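Local atomic coordinates of RabGAP/TBC protein (Chlamydomonas reinhardtii, PDB entry 4P17), a protein that probably acts through its TBC domain as a GTPase-activating protein for Rab GTPases in the flagellum, although its function has not been established. Residues Trp75-Thr80 with Leu162-Arg167; His122-Ser127 with Arg131-Arg136; Asp231-Leu236 with Arg263-Met268; Leu269-Asp274 with Ala294-Arg299. All coordinates share one frame; numbering follows the deposited sequence.

Interaction 1: Trp75-Thr80 with Leu162-Arg167; sequences WVWMET and LVALNR
Helix 73-80, at Trp77, faces the end of helix 153-164 at Ala164 and Leu165, the first residue to leave helical geometry. The turn that follows is closed by a backbone bond of 2.8 Å from Arg167 N to Leu162 O. No hydrogen bond joins the two segments, and the contact is made by apolar side chains.

The six-membered part of the Trp77 indole does the touching. Its CZ3 lies 3.6 Å from Ala164 CB, and its CH2 is only slightly farther from that methyl. Further back along the ring, Trp77 CE3 is 4.2 Å from Leu165 CD2. Both methyl groups approach the ring obliquely. The CB of Leu165 does not aim at the helix, but its CD2 branch swings in to reach the indole.

The polar end of the indole is held by a different helix: Trp77 NE1 donates to Asp251 OD1. Phe254 of the same helix, 243-256, meets the ring edge-to-face, and Met247 packs against both Trp77 and Ala164. The buried tryptophan is thus held by one polar bond and apolar neighbours. This is hydrophobic core packing between helices distant in sequence, as expected in the all-helical TBC fold.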
loop_
_atom_site.group_PDB
_atom_site.type_symbol
_atom_site.label_atom_id
_atom_site.label_comp_id
_atom_site.label_asym_id
_atom_site.label_seq_id
_atom_site.Cartn_x
_atom_site.Cartn_y
_atom_site.Cartn_z
ATOM N N TRP A 75 6.266 1.376 -14.449
ATOM C CA TRP A 75 7.030 0.365 -15.192
ATOM C C TRP A 75 7.205 -0.939 -14.392
ATOM O O TRP A 75 6.890 -2.050 -14.857
ATOM C CB TRP A 75 8.407 0.940 -15.589
ATOM C CG TRP A 75 9.240 0.016 -16.411
ATOM C CD1 TRP A 75 8.898 -0.562 -17.594
ATOM C CD2 TRP A 75 10.580 -0.430 -16.120
ATOM N NE1 TRP A 75 9.937 -1.342 -18.062
ATOM C CE2 TRP A 75 10.976 -1.279 -17.171
ATOM C CE3 TRP A 75 11.471 -0.186 -15.085
ATOM C CZ2 TRP A 75 12.231 -1.881 -17.203
ATOM C CZ3 TRP A 75 12.699 -0.793 -15.107
ATOM C CH2 TRP A 75 13.075 -1.621 -16.159
ATOM N N VAL A 76 7.735 -0.807 -13.185
ATOM C CA VAL A 76 8.039 -1.976 -12.372
ATOM C C VAL A 76 6.798 -2.641 -11.785
ATOM O O VAL A 76 6.684 -3.850 -11.808
ATOM C CB VAL A 76 8.981 -1.597 -11.216
ATOM C CG1 VAL A 76 9.302 -2.801 -10.356
ATOM C CG2 VAL A 76 10.261 -0.969 -11.756
ATOM N N TRP A 77 5.898 -1.862 -11.189
ATOM C CA TRP A 77 4.724 -2.463 -10.582
ATOM C C TRP A 77 3.884 -3.235 -11.567
ATOM O O TRP A 77 3.378 -4.292 -11.250
ATOM C CB TRP A 77 3.835 -1.421 -9.964
ATOM C CG TRP A 77 4.345 -0.829 -8.721
ATOM C CD1 TRP A 77 5.531 -1.114 -8.084
ATOM C CD2 TRP A 77 3.695 0.174 -7.935
ATOM N NE1 TRP A 77 5.656 -0.327 -6.955
ATOM C CE2 TRP A 77 4.545 0.475 -6.856
ATOM C CE3 TRP A 77 2.502 0.881 -8.067
ATOM C CZ2 TRP A 77 4.205 1.417 -5.886
ATOM C CZ3 TRP A 77 2.171 1.819 -7.112
ATOM C CH2 TRP A 77 3.018 2.076 -6.025
ATOM N N MET A 78 3.673 -2.645 -12.731
ATOM C CA MET A 78 2.768 -3.245 -13.711
ATOM C C MET A 78 3.332 -4.570 -14.218
ATOM O O MET A 78 2.585 -5.498 -14.507
ATOM C CB MET A 78 2.505 -2.303 -14.862
ATOM C CG MET A 78 1.692 -1.046 -14.502
ATOM S SD MET A 78 0.024 -1.322 -13.872
ATOM C CE MET A 78 -0.799 -1.960 -15.335
ATOM N N GLU A 79 4.652 -4.670 -14.281
ATOM C CA GLU A 79 5.290 -5.935 -14.667
ATOM C C GLU A 79 5.381 -6.956 -13.512
ATOM O O GLU A 79 4.893 -8.084 -13.624
ATOM C CB GLU A 79 6.696 -5.658 -15.215
ATOM C CG GLU A 79 7.469 -6.910 -15.647
ATOM C CD GLU A 79 6.825 -7.623 -16.813
ATOM O OE1 GLU A 79 5.940 -7.028 -17.468
ATOM O OE2 GLU A 79 7.196 -8.787 -17.070
ATOM N N THR A 80 5.986 -6.583 -12.385
ATOM C CA THR A 80 6.118 -7.562 -11.305
ATOM C C THR A 80 4.764 -8.035 -10.735
ATOM O O THR A 80 4.667 -9.158 -10.268
ATOM C CB THR A 80 6.970 -7.011 -10.129
ATOM O OG1 THR A 80 6.350 -5.848 -9.577
ATOM C CG2 THR A 80 8.339 -6.630 -10.581
ATOM N N LEU A 162 -3.720 5.626 -8.393
ATOM C CA LEU A 162 -3.834 6.689 -9.401
ATOM C C LEU A 162 -2.684 7.702 -9.295
ATOM O O LEU A 162 -2.058 8.050 -10.283
ATOM C CB LEU A 162 -5.190 7.384 -9.296
ATOM C CG LEU A 162 -6.397 6.606 -9.838
ATOM C CD1 LEU A 162 -7.685 7.329 -9.464
ATOM C CD2 LEU A 162 -6.315 6.377 -11.351
ATOM N N VAL A 163 -2.380 8.138 -8.082
ATOM C CA VAL A 163 -1.346 9.143 -7.915
ATOM C C VAL A 163 0.043 8.574 -8.242
ATOM O O VAL A 163 0.855 9.251 -8.875
ATOM C CB VAL A 163 -1.374 9.730 -6.488
ATOM C CG1 VAL A 163 -0.232 10.648 -6.283
ATOM C CG2 VAL A 163 -2.682 10.499 -6.240
ATOM N N ALA A 164 0.319 7.344 -7.812
ATOM C CA ALA A 164 1.626 6.714 -8.059
ATOM C C ALA A 164 1.829 6.373 -9.520
ATOM O O ALA A 164 2.971 6.244 -9.962
ATOM C CB ALA A 164 1.775 5.444 -7.220
ATOM N N LEU A 165 0.721 6.158 -10.228
ATOM C CA LEU A 165 0.727 5.740 -11.634
ATOM C C LEU A 165 0.468 6.914 -12.596
ATOM O O LEU A 165 0.019 6.705 -13.708
ATOM C CB LEU A 165 -0.324 4.649 -11.865
ATOM C CG LEU A 165 -0.100 3.328 -11.105
ATOM C CD1 LEU A 165 -1.289 2.425 -11.286
ATOM C CD2 LEU A 165 1.173 2.645 -11.589
ATOM N N ASN A 166 0.715 8.133 -12.131
ATOM C CA ASN A 166 0.576 9.348 -12.950
ATOM C C ASN A 166 -0.811 9.510 -13.590
ATOM O O ASN A 166 -0.975 9.962 -14.748
ATOM C CB ASN A 166 1.665 9.354 -14.014
ATOM C CG ASN A 166 3.016 8.956 -13.447
ATOM O OD1 ASN A 166 3.353 9.300 -12.309
ATOM N ND2 ASN A 166 3.789 8.228 -14.230
ATOM N N ARG A 167 -1.821 9.180 -12.799
ATOM C CA ARG A 167 -3.212 9.386 -13.151
ATOM C C ARG A 167 -3.684 8.443 -14.250
ATOM O O ARG A 167 -4.716 8.702 -14.884
ATOM C CB ARG A 167 -3.479 10.831 -13.550
ATOM C CG ARG A 167 -3.057 11.794 -12.458
ATOM C CD ARG A 167 -3.322 13.253 -12.814
ATOM N NE ARG A 167 -2.822 14.096 -11.746
ATOM C CZ ARG A 167 -2.865 15.422 -11.740
ATOM N NH1 ARG A 167 -3.372 16.079 -12.778
ATOM N NH2 ARG A 167 -2.389 16.078 -10.692
#

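Interaction 2: His122-Ser127 with Arg131-Arg136; sequences HPWLSS and RAALCR
Arg131 lies against the type I beta turn from Trp124 to Ser127. Arg131 and Leu125 are the main pair, followed by Trp124, and the two serines are secondary. The Arg131 backbone N donates to Ser127 O over 2.9 Å in a nearly straight bond (178°). This is an early bond of helix 128-144, with Ser127 at the N-cap. The Ser127 OG caps Gly130 N and also donates to Trp124 O at 2.6 Å.

The Arg131 side chain folds back over the turn because its chain is bent at chi2 (-65°). One face of the guanidinium lies over the Leu125 carbonyl and the Ser126 backbone. Leu125 O is 3.3 Å from Arg131 NE, but the angle is too poor for a hydrogen bond. Arg131 NH2 comes within 3.6 Å of Ser126 CA and donates to the carbonyls of Thr118 and Phe119.

Leu125 supplies the apolar side, with its CD2 4.3 Å from Leu134 CD1. Its N is held by His122 ND1, which accepts it close to the ring plane at 3.0 Å. Trp124 adds a second apolar touch, its CH2 resting 3.9 Å from Ala133 CB.

The chemistry is therefore mixed. The Ser127 cap and the backbone bond from Arg131 N to Ser127 O hold the start of the helix, while the guanidinium lays one face over the turn backbone. The positive charge probably gains from the carbonyl oxygens gathered near it.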
loop_
_atom_site.group_PDB
_atom_site.type_symbol
_atom_site.label_atom_id
_atom_site.label_comp_id
_atom_site.label_asym_id
_atom_site.label_seq_id
_atom_site.Cartn_x
_atom_site.Cartn_y
_atom_site.Cartn_z
ATOM N N HIS A 122 -5.773 16.117 -0.836
ATOM C CA HIS A 122 -4.942 15.964 -2.026
ATOM C C HIS A 122 -5.487 16.859 -3.126
ATOM O O HIS A 122 -6.653 16.758 -3.462
ATOM C CB HIS A 122 -4.878 14.501 -2.512
ATOM C CG HIS A 122 -3.845 14.284 -3.573
ATOM N ND1 HIS A 122 -4.116 14.430 -4.917
ATOM C CD2 HIS A 122 -2.518 14.026 -3.479
ATOM C CE1 HIS A 122 -3.010 14.216 -5.610
ATOM N NE2 HIS A 122 -2.023 13.982 -4.760
ATOM N N PRO A 123 -4.646 17.723 -3.714
ATOM C CA PRO A 123 -5.175 18.675 -4.699
ATOM C C PRO A 123 -5.850 18.086 -5.938
ATOM O O PRO A 123 -6.772 18.716 -6.453
ATOM C CB PRO A 123 -3.936 19.453 -5.104
ATOM C CG PRO A 123 -3.085 19.425 -3.901
ATOM C CD PRO A 123 -3.252 18.054 -3.348
ATOM N N TRP A 124 -5.404 16.938 -6.429
ATOM C CA TRP A 124 -6.030 16.343 -7.620
ATOM C C TRP A 124 -7.084 15.281 -7.250
ATOM O O TRP A 124 -8.141 15.204 -7.867
ATOM C CB TRP A 124 -4.969 15.735 -8.547
ATOM C CG TRP A 124 -5.615 15.178 -9.774
ATOM C CD1 TRP A 124 -6.097 15.888 -10.839
ATOM C CD2 TRP A 124 -5.887 13.813 -10.039
ATOM N NE1 TRP A 124 -6.659 15.035 -11.750
ATOM C CE2 TRP A 124 -6.552 13.752 -11.276
ATOM C CE3 TRP A 124 -5.652 12.623 -9.339
ATOM C CZ2 TRP A 124 -6.969 12.550 -11.829
ATOM C CZ3 TRP A 124 -6.055 11.440 -9.898
ATOM C CH2 TRP A 124 -6.701 11.409 -11.136
ATOM N N LEU A 125 -6.820 14.460 -6.241
ATOM C CA LEU A 125 -7.793 13.439 -5.891
ATOM C C LEU A 125 -9.080 14.079 -5.337
ATOM O O LEU A 125 -10.142 13.476 -5.472
ATOM C CB LEU A 125 -7.248 12.431 -4.891
ATOM C CG LEU A 125 -6.223 11.422 -5.433
ATOM C CD1 LEU A 125 -5.544 10.697 -4.302
ATOM C CD2 LEU A 125 -6.839 10.396 -6.448
ATOM N N SER A 126 -8.986 15.292 -4.775
ATOM C CA SER A 126 -10.158 15.980 -4.220
ATOM C C SER A 126 -10.776 16.902 -5.283
ATOM O O SER A 126 -11.809 17.538 -5.058
ATOM C CB SER A 126 -9.773 16.769 -2.947
ATOM O OG SER A 126 -8.907 17.851 -3.255
ATOM N N SER A 127 -10.175 16.934 -6.472
ATOM C CA SER A 127 -10.779 17.655 -7.594
ATOM C C SER A 127 -11.895 16.840 -8.282
ATOM O O SER A 127 -11.938 15.616 -8.196
ATOM C CB SER A 127 -9.707 18.038 -8.618
ATOM O OG SER A 127 -9.319 16.947 -9.428
ATOM N N ARG A 131 -11.945 12.697 -8.429
ATOM C CA ARG A 131 -13.083 11.920 -7.954
ATOM C C ARG A 131 -13.672 11.068 -9.090
ATOM O O ARG A 131 -14.006 9.899 -8.901
ATOM C CB ARG A 131 -14.154 12.845 -7.381
ATOM C CG ARG A 131 -13.711 13.652 -6.186
ATOM C CD ARG A 131 -13.400 12.774 -4.986
ATOM N NE ARG A 131 -13.031 13.589 -3.835
ATOM C CZ ARG A 131 -12.260 13.191 -2.836
ATOM N NH1 ARG A 131 -11.770 11.959 -2.808
ATOM N NH2 ARG A 131 -11.996 14.046 -1.861
ATOM N N ALA A 132 -13.772 11.646 -10.284
ATOM C CA ALA A 132 -14.430 10.924 -11.391
ATOM C C ALA A 132 -13.567 9.786 -11.858
ATOM O O ALA A 132 -14.057 8.693 -12.108
ATOM C CB ALA A 132 -14.752 11.842 -12.534
ATOM N N ALA A 133 -12.268 10.031 -11.925
ATOM C CA ALA A 133 -11.310 8.996 -12.303
ATOM C C ALA A 133 -11.318 7.836 -11.335
ATOM O O ALA A 133 -11.377 6.680 -11.724
ATOM C CB ALA A 133 -9.913 9.598 -12.381
ATOM N N LEU A 134 -11.320 8.156 -10.052
ATOM C CA LEU A 134 -11.289 7.134 -9.028
ATOM C C LEU A 134 -12.577 6.324 -9.081
ATOM O O LEU A 134 -12.590 5.099 -8.949
ATOM C CB LEU A 134 -11.076 7.805 -7.682
ATOM C CG LEU A 134 -10.966 6.917 -6.448
ATOM C CD1 LEU A 134 -9.807 7.359 -5.583
ATOM C CD2 LEU A 134 -12.239 7.016 -5.707
ATOM N N CYS A 135 -13.675 7.010 -9.324
ATOM C CA CYS A 135 -14.964 6.334 -9.397
ATOM C C CYS A 135 -15.010 5.418 -10.620
ATOM O O CYS A 135 -15.500 4.293 -10.536
ATOM C CB CYS A 135 -16.108 7.346 -9.433
ATOM S SG CYS A 135 -16.446 8.112 -7.830
ATOM N N ARG A 136 -14.492 5.890 -11.746
ATOM C CA ARG A 136 -14.476 5.078 -12.959
ATOM C C ARG A 136 -13.735 3.766 -12.737
ATOM O O ARG A 136 -14.239 2.697 -13.037
ATOM C CB ARG A 136 -13.847 5.853 -14.115
ATOM C CG ARG A 136 -14.828 6.773 -14.811
ATOM C CD ARG A 136 -14.285 7.288 -16.156
ATOM N NE ARG A 136 -13.047 8.029 -15.993
ATOM C CZ ARG A 136 -12.981 9.337 -15.776
ATOM N NH1 ARG A 136 -14.081 10.072 -15.684
ATOM N NH2 ARG A 136 -11.805 9.922 -15.641
#

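Interaction 3: Asp231-Leu236 with Arg263-Met268; sequences DWYLCL and RVALAM
Two helices of the all-helical TBC domain, 226-234 and 259-271, pack here through aromatic side chains set against a small residue. Their backbones come nearest at Trp232 and Ala265, with CA atoms 7.5 Å apart.

Ala265 CB points between two rings. It lies 3.8 Å from Trp232 CE3 and 4.0 Å from Tyr233 CE1, oblique to both. Trp232 carries on along the partner helix, its CH2 reaching Met268 CB at 3.9 Å. Trp232 starts out facing that helix. Tyr233 does not, but with CG anti to the carbonyl carbon (chi1 -75°) its ring end comes nearer.

Leu203 of helix 201-210 packs on both Tyr233 and Ala265. Phe237, just beyond the end of helix 226-234, meets the Trp232 ring with the planes at about 40°. That end is a Schellman motif with Leu236, at positive phi, as the C-prime residue. Its two bonds run from Phe237 N to Trp232 O and from Leu236 N to Tyr233 O. The contact as a whole is helix-helix core packing beside a Schellman-capped helix end.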
loop_
_atom_site.group_PDB
_atom_site.type_symbol
_atom_site.label_atom_id
_atom_site.label_comp_id
_atom_site.label_asym_id
_atom_site.label_seq_id
_atom_site.Cartn_x
_atom_site.Cartn_y
_atom_site.Cartn_z
ATOM N N ASP A 231 -7.087 -2.115 9.506
ATOM C CA ASP A 231 -6.990 -1.118 8.447
ATOM C C ASP A 231 -5.627 -1.206 7.771
ATOM O O ASP A 231 -5.498 -0.897 6.594
ATOM C CB ASP A 231 -7.219 0.298 8.972
ATOM C CG ASP A 231 -8.663 0.545 9.398
ATOM O OD1 ASP A 231 -9.593 -0.117 8.869
ATOM O OD2 ASP A 231 -8.870 1.412 10.271
ATOM N N TRP A 232 -4.591 -1.616 8.495
ATOM C CA TRP A 232 -3.287 -1.664 7.868
ATOM C C TRP A 232 -3.366 -2.633 6.712
ATOM O O TRP A 232 -2.872 -2.376 5.606
ATOM C CB TRP A 232 -2.197 -2.111 8.823
ATOM C CG TRP A 232 -1.780 -1.085 9.807
ATOM C CD1 TRP A 232 -2.159 0.236 9.863
ATOM C CD2 TRP A 232 -0.877 -1.286 10.891
ATOM N NE1 TRP A 232 -1.535 0.861 10.909
ATOM C CE2 TRP A 232 -0.740 -0.049 11.556
ATOM C CE3 TRP A 232 -0.161 -2.394 11.361
ATOM C CZ2 TRP A 232 0.064 0.107 12.680
ATOM C CZ3 TRP A 232 0.643 -2.232 12.485
ATOM C CH2 TRP A 232 0.736 -0.990 13.132
ATOM N N TYR A 233 -3.976 -3.769 6.993
ATOM C CA TYR A 233 -3.997 -4.853 6.059
ATOM C C TYR A 233 -4.982 -4.609 4.927
ATOM O O TYR A 233 -4.629 -4.709 3.734
ATOM C CB TYR A 233 -4.376 -6.100 6.783
ATOM C CG TYR A 233 -3.307 -6.704 7.642
ATOM C CD1 TYR A 233 -1.989 -6.308 7.570
ATOM C CD2 TYR A 233 -3.643 -7.726 8.512
ATOM C CE1 TYR A 233 -1.024 -6.948 8.341
ATOM C CE2 TYR A 233 -2.716 -8.342 9.271
ATOM C CZ TYR A 233 -1.418 -7.965 9.202
ATOM O OH TYR A 233 -0.516 -8.671 9.988
ATOM N N LEU A 234 -6.218 -4.294 5.286
ATOM C CA LEU A 234 -7.250 -4.137 4.252
ATOM C C LEU A 234 -6.923 -2.983 3.297
ATOM O O LEU A 234 -7.185 -3.055 2.096
ATOM C CB LEU A 234 -8.631 -3.899 4.869
ATOM C CG LEU A 234 -9.270 -5.037 5.659
ATOM C CD1 LEU A 234 -10.575 -4.568 6.282
ATOM C CD2 LEU A 234 -9.482 -6.257 4.760
ATOM N N CYS A 235 -6.392 -1.902 3.843
ATOM C CA CYS A 235 -6.110 -0.715 3.027
ATOM C C CYS A 235 -4.684 -0.675 2.550
ATOM O O CYS A 235 -4.263 0.288 1.956
ATOM C CB CYS A 235 -6.418 0.553 3.813
ATOM S SG CYS A 235 -8.153 0.611 4.322
ATOM N N LEU A 236 -3.936 -1.739 2.807
ATOM C CA LEU A 236 -2.539 -1.827 2.434
ATOM C C LEU A 236 -1.758 -0.602 2.865
ATOM O O LEU A 236 -1.017 -0.035 2.070
ATOM C CB LEU A 236 -2.380 -1.997 0.923
ATOM C CG LEU A 236 -3.256 -3.067 0.328
ATOM C CD1 LEU A 236 -3.147 -2.978 -1.193
ATOM C CD2 LEU A 236 -2.804 -4.408 0.873
ATOM N N ARG A 263 5.005 -8.488 7.682
ATOM C CA ARG A 263 6.400 -8.149 7.990
ATOM C C ARG A 263 6.517 -6.667 8.269
ATOM O O ARG A 263 7.267 -6.240 9.164
ATOM C CB ARG A 263 7.337 -8.587 6.874
ATOM C CG ARG A 263 7.485 -10.087 6.905
ATOM C CD ARG A 263 8.162 -10.765 5.727
ATOM N NE ARG A 263 8.286 -12.195 6.042
ATOM C CZ ARG A 263 8.571 -13.167 5.176
ATOM N NH1 ARG A 263 8.763 -12.919 3.895
ATOM N NH2 ARG A 263 8.652 -14.409 5.604
ATOM N N VAL A 264 5.778 -5.862 7.519
ATOM C CA VAL A 264 5.835 -4.419 7.733
ATOM C C VAL A 264 5.057 -4.063 9.034
ATOM O O VAL A 264 5.438 -3.188 9.798
ATOM C CB VAL A 264 5.289 -3.661 6.514
ATOM C CG1 VAL A 264 5.155 -2.164 6.804
ATOM C CG2 VAL A 264 6.230 -3.859 5.358
ATOM N N ALA A 265 3.949 -4.734 9.259
ATOM C CA ALA A 265 3.177 -4.508 10.469
ATOM C C ALA A 265 4.027 -4.781 11.714
ATOM O O ALA A 265 4.034 -3.978 12.664
ATOM C CB ALA A 265 1.959 -5.371 10.437
ATOM N N LEU A 266 4.762 -5.891 11.707
ATOM C CA LEU A 266 5.621 -6.228 12.848
ATOM C C LEU A 266 6.693 -5.155 13.003
ATOM O O LEU A 266 6.999 -4.738 14.126
ATOM C CB LEU A 266 6.298 -7.599 12.680
ATOM C CG LEU A 266 7.172 -7.908 13.899
ATOM C CD1 LEU A 266 6.274 -8.218 15.107
ATOM C CD2 LEU A 266 8.120 -9.007 13.621
ATOM N N ALA A 267 7.255 -4.706 11.876
ATOM C CA ALA A 267 8.309 -3.693 11.923
ATOM C C ALA A 267 7.783 -2.413 12.570
ATOM O O ALA A 267 8.481 -1.779 13.346
ATOM C CB ALA A 267 8.856 -3.411 10.527
ATOM N N MET A 268 6.556 -2.026 12.254
ATOM C CA MET A 268 5.952 -0.861 12.899
ATOM C C MET A 268 5.868 -1.018 14.394
ATOM O O MET A 268 6.109 -0.070 15.131
ATOM C CB MET A 268 4.555 -0.619 12.354
ATOM C CG MET A 268 4.538 -0.147 10.961
ATOM S SD MET A 268 5.081 1.546 10.777
ATOM C CE MET A 268 3.964 2.449 11.849
#

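Interaction 4: Leu269-Asp274 with Ala294-Arg299; sequences LKIYED and ATMHQR
Met296 is the residue of 294-299 that meets Ile271 and Tyr272 of 269-274. The chain reaches it through Ala294 and Thr295, following helix 282-294. Thr295 OG1 makes weak hydrogen bonds back to carbonyls of that helix.

Met296 is the centre of an inverse gamma turn, closed by a weak backbone bond from His297 N to Thr295 O. Its CG stands anti to its own N (chi1 -154°), and the chain then bends at chi2 (-56°). This puts different parts of the side chain on two partners. Met296 CG lies 3.6 Å from Tyr272 OH, at the edge of the ring and near its plane. The same CG is 4.1 Å from Tyr272 CE2. At the far end, Met296 CE touches Ile271 CD1 at 3.9 Å, and those two side chains cross at about a right angle. The Ile271 CG2 branch lies over one face of the Tyr272 ring, 3.6 Å above its plane and offset toward the rim.

The His297 side chain starts out away from 269-274 and touches Pro242. Gln298 is the centre of a second inverse gamma turn and the N-cap of the next helix, its OE1 accepting from Val301 N. Arg299 opens that helix with a salt bridge to Asp34.

The loop thus links helices 282-294 and 299-306 beside the end of helix 259-271. Met289 and Ala292 of the former pack on Tyr272, and Leu302 of the latter packs on Ile271 and Met296.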
loop_
_atom_site.group_PDB
_atom_site.type_symbol
_atom_site.label_atom_id
_atom_site.label_comp_id
_atom_site.label_asym_id
_atom_site.label_seq_id
_atom_site.Cartn_x
_atom_site.Cartn_y
_atom_site.Cartn_z
ATOM N N LEU A 269 5.496 -2.212 14.842
ATOM C CA LEU A 269 5.379 -2.463 16.266
ATOM C C LEU A 269 6.752 -2.495 16.935
ATOM O O LEU A 269 6.886 -2.062 18.080
ATOM C CB LEU A 269 4.625 -3.756 16.506
ATOM C CG LEU A 269 3.190 -3.764 15.954
ATOM C CD1 LEU A 269 2.461 -5.088 16.186
ATOM C CD2 LEU A 269 2.374 -2.613 16.534
ATOM N N LYS A 270 7.759 -3.017 16.235
ATOM C CA LYS A 270 9.113 -3.037 16.771
ATOM C C LYS A 270 9.628 -1.620 16.965
ATOM O O LYS A 270 10.212 -1.264 18.000
ATOM C CB LYS A 270 10.031 -3.818 15.836
ATOM C CG LYS A 270 11.429 -4.041 16.332
ATOM C CD LYS A 270 12.060 -5.187 15.570
ATOM C CE LYS A 270 13.489 -4.877 15.144
ATOM N NZ LYS A 270 14.332 -4.337 16.241
ATOM N N ILE A 271 9.412 -0.805 15.948
ATOM C CA ILE A 271 9.973 0.544 15.902
ATOM C C ILE A 271 9.349 1.425 17.002
ATOM O O ILE A 271 10.030 2.247 17.632
ATOM C CB ILE A 271 9.742 1.122 14.472
ATOM C CG1 ILE A 271 10.708 0.464 13.493
ATOM C CG2 ILE A 271 9.918 2.616 14.436
ATOM C CD1 ILE A 271 10.448 0.777 12.000
ATOM N N TYR A 272 8.054 1.244 17.256
ATOM C CA TYR A 272 7.349 2.091 18.221
ATOM C C TYR A 272 7.064 1.334 19.512
ATOM O O TYR A 272 6.234 1.756 20.293
ATOM C CB TYR A 272 6.053 2.608 17.614
ATOM C CG TYR A 272 6.349 3.569 16.528
ATOM C CD1 TYR A 272 6.788 4.854 16.824
ATOM C CD2 TYR A 272 6.282 3.182 15.205
ATOM C CE1 TYR A 272 7.110 5.749 15.816
ATOM C CE2 TYR A 272 6.605 4.067 14.191
ATOM C CZ TYR A 272 7.015 5.342 14.505
ATOM O OH TYR A 272 7.344 6.221 13.507
ATOM N N GLU A 273 7.769 0.228 19.727
ATOM C CA GLU A 273 7.546 -0.587 20.919
ATOM C C GLU A 273 7.761 0.207 22.211
ATOM O O GLU A 273 6.917 0.176 23.112
ATOM C CB GLU A 273 8.460 -1.808 20.942
ATOM C CG GLU A 273 8.129 -2.717 22.116
ATOM C CD GLU A 273 9.096 -3.875 22.285
ATOM O OE1 GLU A 273 10.263 -3.791 21.809
ATOM O OE2 GLU A 273 8.682 -4.879 22.909
ATOM N N ASP A 274 8.907 0.881 22.306
ATOM C CA ASP A 274 9.237 1.675 23.488
ATOM C C ASP A 274 8.081 2.623 23.810
ATOM O O ASP A 274 7.651 2.750 24.968
ATOM C CB ASP A 274 10.543 2.441 23.247
ATOM C CG ASP A 274 10.832 3.484 24.310
ATOM O OD1 ASP A 274 10.153 4.534 24.331
ATOM O OD2 ASP A 274 11.771 3.263 25.108
ATOM N N ALA A 294 1.078 7.672 11.310
ATOM C CA ALA A 294 0.830 8.724 10.329
ATOM C C ALA A 294 2.057 9.611 10.091
ATOM O O ALA A 294 2.109 10.361 9.106
ATOM C CB ALA A 294 -0.383 9.571 10.767
ATOM N N THR A 295 3.056 9.546 10.967
ATOM C CA THR A 295 4.261 10.351 10.737
ATOM C C THR A 295 5.492 9.469 10.542
ATOM O O THR A 295 6.638 9.862 10.785
ATOM C CB THR A 295 4.467 11.356 11.864
ATOM O OG1 THR A 295 4.575 10.663 13.101
ATOM C CG2 THR A 295 3.286 12.312 11.911
ATOM N N MET A 296 5.243 8.257 10.062
ATOM C CA MET A 296 6.318 7.325 9.802
ATOM C C MET A 296 6.983 7.682 8.457
ATOM O O MET A 296 6.730 7.063 7.429
ATOM C CB MET A 296 5.787 5.894 9.829
ATOM C CG MET A 296 6.838 4.843 10.194
ATOM S SD MET A 296 8.320 4.842 9.139
ATOM C CE MET A 296 9.525 4.150 10.268
ATOM N N HIS A 297 7.861 8.681 8.487
ATOM C CA HIS A 297 8.489 9.193 7.280
ATOM C C HIS A 297 9.771 8.452 6.935
ATOM O O HIS A 297 10.213 8.498 5.797
ATOM C CB HIS A 297 8.757 10.700 7.434
ATOM C CG HIS A 297 7.508 11.499 7.555
ATOM N ND1 HIS A 297 6.667 11.719 6.483
ATOM C CD2 HIS A 297 6.919 12.080 8.626
ATOM C CE1 HIS A 297 5.629 12.431 6.886
ATOM N NE2 HIS A 297 5.755 12.662 8.178
ATOM N N GLN A 298 10.315 7.700 7.894
ATOM C CA GLN A 298 11.558 6.987 7.675
ATOM C C GLN A 298 11.264 5.688 6.942
ATOM O O GLN A 298 11.247 4.591 7.532
ATOM C CB GLN A 298 12.283 6.717 9.010
ATOM C CG GLN A 298 13.745 7.145 9.017
ATOM C CD GLN A 298 14.500 6.734 7.774
ATOM O OE1 GLN A 298 14.097 5.818 7.054
ATOM N NE2 GLN A 298 15.598 7.422 7.504
ATOM N N ARG A 299 11.011 5.798 5.645
ATOM C CA ARG A 299 10.642 4.624 4.872
ATOM C C ARG A 299 11.813 3.636 4.680
ATOM O O ARG A 299 11.614 2.432 4.563
ATOM C CB ARG A 299 10.056 5.050 3.512
ATOM C CG ARG A 299 10.937 5.910 2.649
ATOM C CD ARG A 299 10.144 6.508 1.531
ATOM N NE ARG A 299 11.005 7.181 0.561
ATOM C CZ ARG A 299 11.289 8.472 0.586
ATOM N NH1 ARG A 299 10.801 9.259 1.538
ATOM N NH2 ARG A 299 12.061 8.980 -0.351
#

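Overall arrangement
The contacts form two pairs within an all-helical chain. Interactions 1 and 2 have centres about 17 Å apart and touch, with Val163 CG2 3.5 Å from Leu125 CD1. Interaction 2 is nested inside the loop closed by interaction 1, and their helices 128-144 and 153-164 follow each other. Interactions 3 and 4 come later in the chain. Their centres are about 12 Å apart, both use helix 259-271, and Met268 SD meets Met296 CG at 3.8 Å. The pairs do not touch; interactions 1 and 4 lie on opposite sides of the chain's centre, about 26 Å apart between centres. Interaction 1 thus ties sequence-distant helices in one region, while the second pair gathers round helix 259-271.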